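Reticulocyte-binding protein 2a (Plasmodium vivax, PDB 4Z8N) probably binds red blood cells during invasion by the malaria parasite, the part described here being its erythrocyte-binding domain. Local coordinates at residues 151-162 / 252-263. Residues are numbered along the deposited sequence; the frame is centred on the assembly and turned at random.
Sequences YEIMLEIYVERV and LYFDSANFYATY
The first torsion of Y260 is trans (chi1 176°) and carries its ring across to Y158, whose own CG lies anti to the carbonyl carbon (chi1 -70°), laying that ring against it with the planes almost parallel, 11° apart. The pair joins segments 151-162 and 252-263, of helices 149-162 and 246-297, which run nearly parallel within the mainly alpha-helical erythrocyte-binding domain, their axes approaching to 10.5 Å. The ring centroids are offset, with little mutual overlap; instead CB of Y260 sits over the centre of the Y158 ring, 3.6 Å from its centroid. M154 O lies over the opposite face of Y158, offset toward the rim, so that ring is held between its own helix and the neighbouring one. Beyond the pair, the extended chain of R161 crosses the phenol end of Y260, and its NH1 gives Y260 OH a weak, bent hydrogen bond (3.4 Å); the same NH1 also bonds Y36 OH on helix 26-37. That helix touches this layer again where Y37 packs on Y151 and Y158. At the end of helix 149-162, V162 sets CG1 over the face of Y263, whose buried OH finds no polar partner. Toward the start of the contact, CD1 of L252 sits 4.2 Å from the centroid of the Y151 ring, over one face, and Y151 rests its CB against the edge of Y253, whose OH hydrogen-bonds H41. S256 OG, held by a 2.8 Å hydrogen bond to L252 O, meets the edge of Y151 at CE1, 3.0 Å away.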
loop_
_atom_site.group_PDB
_atom_site.type_symbol
_atom_site.label_atom_id
_atom_site.label_comp_id
_atom_site.label_asym_id
_atom_site.label_seq_id
_atom_site.Cartn_x
_atom_site.Cartn_y
_atom_site.Cartn_z
ATOM N N TYR A 151 -13.243 -14.305 -20.622
ATOM C CA TYR A 151 -13.456 -12.964 -20.094
ATOM C C TYR A 151 -14.629 -12.933 -19.119
ATOM O O TYR A 151 -14.540 -12.326 -18.053
ATOM C CB TYR A 151 -13.693 -11.963 -21.228
ATOM C CG TYR A 151 -14.129 -10.599 -20.738
ATOM C CD1 TYR A 151 -13.209 -9.711 -20.194
ATOM C CD2 TYR A 151 -15.458 -10.203 -20.811
ATOM C CE1 TYR A 151 -13.602 -8.467 -19.740
ATOM C CE2 TYR A 151 -15.860 -8.959 -20.358
ATOM C CZ TYR A 151 -14.927 -8.096 -19.824
ATOM O OH TYR A 151 -15.317 -6.858 -19.372
ATOM N N GLU A 152 -15.724 -13.590 -19.487
ATOM C CA GLU A 152 -16.917 -13.593 -18.649
ATOM C C GLU A 152 -16.686 -14.382 -17.361
ATOM O O GLU A 152 -17.173 -13.999 -16.294
ATOM C CB GLU A 152 -18.113 -14.163 -19.413
ATOM C CG GLU A 152 -19.416 -14.113 -18.629
ATOM C CD GLU A 152 -20.597 -14.658 -19.409
ATOM O OE1 GLU A 152 -20.551 -15.837 -19.817
ATOM O OE2 GLU A 152 -21.572 -13.905 -19.612
ATOM N N ILE A 153 -15.940 -15.479 -17.462
ATOM C CA ILE A 153 -15.609 -16.292 -16.293
ATOM C C ILE A 153 -14.780 -15.503 -15.287
ATOM O O ILE A 153 -15.116 -15.438 -14.104
ATOM C CB ILE A 153 -14.834 -17.562 -16.686
ATOM C CG1 ILE A 153 -15.732 -18.504 -17.489
ATOM C CG2 ILE A 153 -14.297 -18.265 -15.447
ATOM C CD1 ILE A 153 -16.968 -18.942 -16.742
ATOM N N MET A 154 -13.697 -14.903 -15.770
ATOM C CA MET A 154 -12.788 -14.155 -14.913
ATOM C C MET A 154 -13.464 -12.931 -14.309
ATOM O O MET A 154 -13.207 -12.580 -13.158
ATOM C CB MET A 154 -11.544 -13.734 -15.695
ATOM C CG MET A 154 -10.650 -14.890 -16.114
ATOM S SD MET A 154 -10.111 -15.881 -14.708
ATOM C CE MET A 154 -9.351 -14.620 -13.683
ATOM N N LEU A 155 -14.323 -12.282 -15.089
ATOM C CA LEU A 155 -15.051 -11.114 -14.608
ATOM C C LEU A 155 -15.955 -11.509 -13.449
ATOM O O LEU A 155 -16.059 -10.788 -12.460
ATOM C CB LEU A 155 -15.873 -10.474 -15.734
ATOM C CG LEU A 155 -16.589 -9.167 -15.377
ATOM C CD1 LEU A 155 -15.588 -8.111 -14.933
ATOM C CD2 LEU A 155 -17.427 -8.659 -16.541
ATOM N N GLU A 156 -16.598 -12.665 -13.576
ATOM C CA GLU A 156 -17.467 -13.179 -12.526
ATOM C C GLU A 156 -16.663 -13.482 -11.266
ATOM O O GLU A 156 -17.123 -13.245 -10.149
ATOM C CB GLU A 156 -18.204 -14.433 -13.001
ATOM C CG GLU A 156 -19.181 -15.000 -11.984
ATOM C CD GLU A 156 -20.294 -14.028 -11.637
ATOM O OE1 GLU A 156 -20.745 -13.291 -12.539
ATOM O OE2 GLU A 156 -20.712 -13.997 -10.460
ATOM N N ILE A 157 -15.456 -14.005 -11.456
ATOM C CA ILE A 157 -14.558 -14.268 -10.340
ATOM C C ILE A 157 -14.153 -12.965 -9.661
ATOM O O ILE A 157 -14.182 -12.864 -8.435
ATOM C CB ILE A 157 -13.299 -15.027 -10.796
ATOM C CG1 ILE A 157 -13.687 -16.405 -11.338
ATOM C CG2 ILE A 157 -12.313 -15.162 -9.646
ATOM C CD1 ILE A 157 -12.517 -17.235 -11.809
ATOM N N TYR A 158 -13.792 -11.965 -10.462
ATOM C CA TYR A 158 -13.382 -10.663 -9.935
ATOM C C TYR A 158 -14.521 -9.954 -9.209
ATOM O O TYR A 158 -14.328 -9.392 -8.132
ATOM C CB TYR A 158 -12.858 -9.764 -11.058
ATOM C CG TYR A 158 -11.529 -10.196 -11.630
ATOM C CD1 TYR A 158 -10.706 -11.072 -10.939
ATOM C CD2 TYR A 158 -11.092 -9.717 -12.859
ATOM C CE1 TYR A 158 -9.489 -11.467 -11.456
ATOM C CE2 TYR A 158 -9.874 -10.105 -13.384
ATOM C CZ TYR A 158 -9.077 -10.980 -12.677
ATOM O OH TYR A 158 -7.866 -11.375 -13.192
ATOM N N VAL A 159 -15.702 -9.974 -9.817
ATOM C CA VAL A 159 -16.881 -9.335 -9.246
ATOM C C VAL A 159 -17.208 -9.914 -7.868
ATOM O O VAL A 159 -17.437 -9.172 -6.914
ATOM C CB VAL A 159 -18.104 -9.480 -10.184
ATOM C CG1 VAL A 159 -19.401 -9.249 -9.433
ATOM C CG2 VAL A 159 -17.990 -8.521 -11.364
ATOM N N GLU A 160 -17.209 -11.238 -7.760
ATOM C CA GLU A 160 -17.523 -11.896 -6.495
ATOM C C GLU A 160 -16.483 -11.570 -5.419
ATOM O O GLU A 160 -16.813 -11.439 -4.241
ATOM C CB GLU A 160 -17.623 -13.411 -6.696
ATOM C CG GLU A 160 -18.057 -14.189 -5.459
ATOM C CD GLU A 160 -19.487 -13.892 -5.032
ATOM O OE1 GLU A 160 -20.275 -13.387 -5.859
ATOM O OE2 GLU A 160 -19.823 -14.170 -3.861
ATOM N N ARG A 161 -15.228 -11.430 -5.831
ATOM C CA ARG A 161 -14.152 -11.137 -4.893
ATOM C C ARG A 161 -14.227 -9.720 -4.325
ATOM O O ARG A 161 -14.008 -9.523 -3.134
ATOM C CB ARG A 161 -12.794 -11.366 -5.558
ATOM C CG ARG A 161 -12.441 -12.836 -5.703
ATOM C CD ARG A 161 -11.138 -13.032 -6.451
ATOM N NE ARG A 161 -10.770 -14.444 -6.525
ATOM C CZ ARG A 161 -9.706 -14.906 -7.171
ATOM N NH1 ARG A 161 -8.896 -14.068 -7.806
ATOM N NH2 ARG A 161 -9.453 -16.208 -7.185
ATOM N N VAL A 162 -14.548 -8.737 -5.163
ATOM C CA VAL A 162 -14.607 -7.357 -4.690
ATOM C C VAL A 162 -15.858 -7.103 -3.850
ATOM O O VAL A 162 -15.913 -6.139 -3.091
ATOM C CB VAL A 162 -14.566 -6.341 -5.854
ATOM C CG1 VAL A 162 -13.279 -6.494 -6.647
ATOM C CG2 VAL A 162 -15.781 -6.489 -6.748
ATOM N N LEU A 252 -9.812 -6.226 -23.174
ATOM C CA LEU A 252 -10.800 -6.664 -22.194
ATOM C C LEU A 252 -10.124 -7.484 -21.100
ATOM O O LEU A 252 -10.381 -7.283 -19.911
ATOM C CB LEU A 252 -11.912 -7.477 -22.864
ATOM C CG LEU A 252 -13.065 -6.687 -23.489
ATOM C CD1 LEU A 252 -14.102 -7.628 -24.078
ATOM C CD2 LEU A 252 -13.704 -5.763 -22.462
ATOM N N TYR A 253 -9.251 -8.400 -21.514
ATOM C CA TYR A 253 -8.472 -9.202 -20.579
ATOM C C TYR A 253 -7.619 -8.314 -19.678
ATOM O O TYR A 253 -7.660 -8.426 -18.452
ATOM C CB TYR A 253 -7.560 -10.184 -21.322
ATOM C CG TYR A 253 -8.231 -11.421 -21.886
ATOM C CD1 TYR A 253 -9.614 -11.509 -21.996
ATOM C CD2 TYR A 253 -7.471 -12.508 -22.305
ATOM C CE1 TYR A 253 -10.219 -12.648 -22.514
ATOM C CE2 TYR A 253 -8.064 -13.646 -22.823
ATOM C CZ TYR A 253 -9.436 -13.713 -22.925
ATOM O OH TYR A 253 -10.019 -14.848 -23.440
ATOM N N PHE A 254 -6.850 -7.428 -20.302
ATOM C CA PHE A 254 -5.863 -6.622 -19.594
ATOM C C PHE A 254 -6.511 -5.602 -18.663
ATOM O O PHE A 254 -6.028 -5.373 -17.556
ATOM C CB PHE A 254 -4.943 -5.913 -20.591
ATOM C CG PHE A 254 -4.086 -6.849 -21.404
ATOM C CD1 PHE A 254 -3.922 -8.174 -21.026
ATOM C CD2 PHE A 254 -3.442 -6.401 -22.545
ATOM C CE1 PHE A 254 -3.135 -9.033 -21.772
ATOM C CE2 PHE A 254 -2.652 -7.256 -23.296
ATOM C CZ PHE A 254 -2.500 -8.574 -22.909
ATOM N N ASP A 255 -7.601 -4.988 -19.113
ATOM C CA ASP A 255 -8.327 -4.028 -18.287
ATOM C C ASP A 255 -8.892 -4.694 -17.038
ATOM O O ASP A 255 -8.816 -4.141 -15.943
ATOM C CB ASP A 255 -9.453 -3.371 -19.088
ATOM C CG ASP A 255 -8.943 -2.330 -20.069
ATOM O OD1 ASP A 255 -7.710 -2.212 -20.230
ATOM O OD2 ASP A 255 -9.776 -1.635 -20.688
ATOM N N SER A 256 -9.454 -5.886 -17.212
ATOM C CA SER A 256 -10.033 -6.643 -16.107
ATOM C C SER A 256 -8.989 -7.002 -15.064
ATOM O O SER A 256 -9.186 -6.778 -13.870
ATOM C CB SER A 256 -10.698 -7.920 -16.624
ATOM O OG SER A 256 -11.742 -7.613 -17.524
ATOM N N ALA A 257 -7.880 -7.568 -15.526
ATOM C CA ALA A 257 -6.819 -8.014 -14.635
ATOM C C ALA A 257 -6.170 -6.834 -13.922
ATOM O O ALA A 257 -5.807 -6.935 -12.753
ATOM C CB ALA A 257 -5.778 -8.807 -15.409
ATOM N N ASN A 258 -6.033 -5.717 -14.629
ATOM C CA ASN A 258 -5.425 -4.523 -14.052
ATOM C C ASN A 258 -6.302 -3.894 -12.970
ATOM O O ASN A 258 -5.801 -3.422 -11.952
ATOM C CB ASN A 258 -5.126 -3.497 -15.149
ATOM C CG ASN A 258 -4.415 -2.270 -14.619
ATOM O OD1 ASN A 258 -3.233 -2.324 -14.274
ATOM N ND2 ASN A 258 -5.130 -1.153 -14.554
ATOM N N PHE A 259 -7.611 -3.889 -13.192
ATOM C CA PHE A 259 -8.548 -3.378 -12.196
ATOM C C PHE A 259 -8.520 -4.218 -10.920
ATOM O O PHE A 259 -8.532 -3.680 -9.810
ATOM C CB PHE A 259 -9.970 -3.339 -12.767
ATOM C CG PHE A 259 -10.211 -2.198 -13.714
ATOM C CD1 PHE A 259 -9.600 -0.971 -13.513
ATOM C CD2 PHE A 259 -11.047 -2.352 -14.808
ATOM C CE1 PHE A 259 -9.820 0.081 -14.383
ATOM C CE2 PHE A 259 -11.268 -1.305 -15.683
ATOM C CZ PHE A 259 -10.656 -0.088 -15.469
ATOM N N TYR A 260 -8.478 -5.538 -11.072
ATOM C CA TYR A 260 -8.464 -6.412 -9.905
ATOM C C TYR A 260 -7.108 -6.383 -9.202
ATOM O O TYR A 260 -7.042 -6.410 -7.973
ATOM C CB TYR A 260 -8.820 -7.851 -10.283
ATOM C CG TYR A 260 -8.710 -8.799 -9.109
ATOM C CD1 TYR A 260 -9.600 -8.721 -8.044
ATOM C CD2 TYR A 260 -7.704 -9.758 -9.054
ATOM C CE1 TYR A 260 -9.499 -9.575 -6.961
ATOM C CE2 TYR A 260 -7.597 -10.621 -7.978
ATOM C CZ TYR A 260 -8.496 -10.523 -6.933
ATOM O OH TYR A 260 -8.393 -11.374 -5.859
ATOM N N ALA A 261 -6.033 -6.328 -9.981
ATOM C CA ALA A 261 -4.687 -6.268 -9.413
ATOM C C ALA A 261 -4.514 -5.009 -8.570
ATOM O O ALA A 261 -3.889 -5.044 -7.511
ATOM C CB ALA A 261 -3.639 -6.319 -10.511
ATOM N N THR A 262 -5.080 -3.905 -9.047
ATOM C CA THR A 262 -5.061 -2.639 -8.321
ATOM C C THR A 262 -5.835 -2.755 -7.011
ATOM O O THR A 262 -5.376 -2.304 -5.960
ATOM C CB THR A 262 -5.656 -1.501 -9.171
ATOM O OG1 THR A 262 -4.842 -1.304 -10.332
ATOM C CG2 THR A 262 -5.719 -0.201 -8.377
ATOM N N TYR A 263 -7.013 -3.365 -7.089
ATOM C CA TYR A 263 -7.842 -3.611 -5.919
ATOM C C TYR A 263 -7.120 -4.497 -4.905
ATOM O O TYR A 263 -7.052 -4.174 -3.719
ATOM C CB TYR A 263 -9.167 -4.254 -6.345
ATOM C CG TYR A 263 -9.999 -4.806 -5.210
ATOM C CD1 TYR A 263 -10.853 -3.986 -4.485
ATOM C CD2 TYR A 263 -9.943 -6.154 -4.872
ATOM C CE1 TYR A 263 -11.619 -4.489 -3.449
ATOM C CE2 TYR A 263 -10.703 -6.665 -3.841
ATOM C CZ TYR A 263 -11.538 -5.829 -3.133
ATOM O OH TYR A 263 -12.296 -6.337 -2.108
#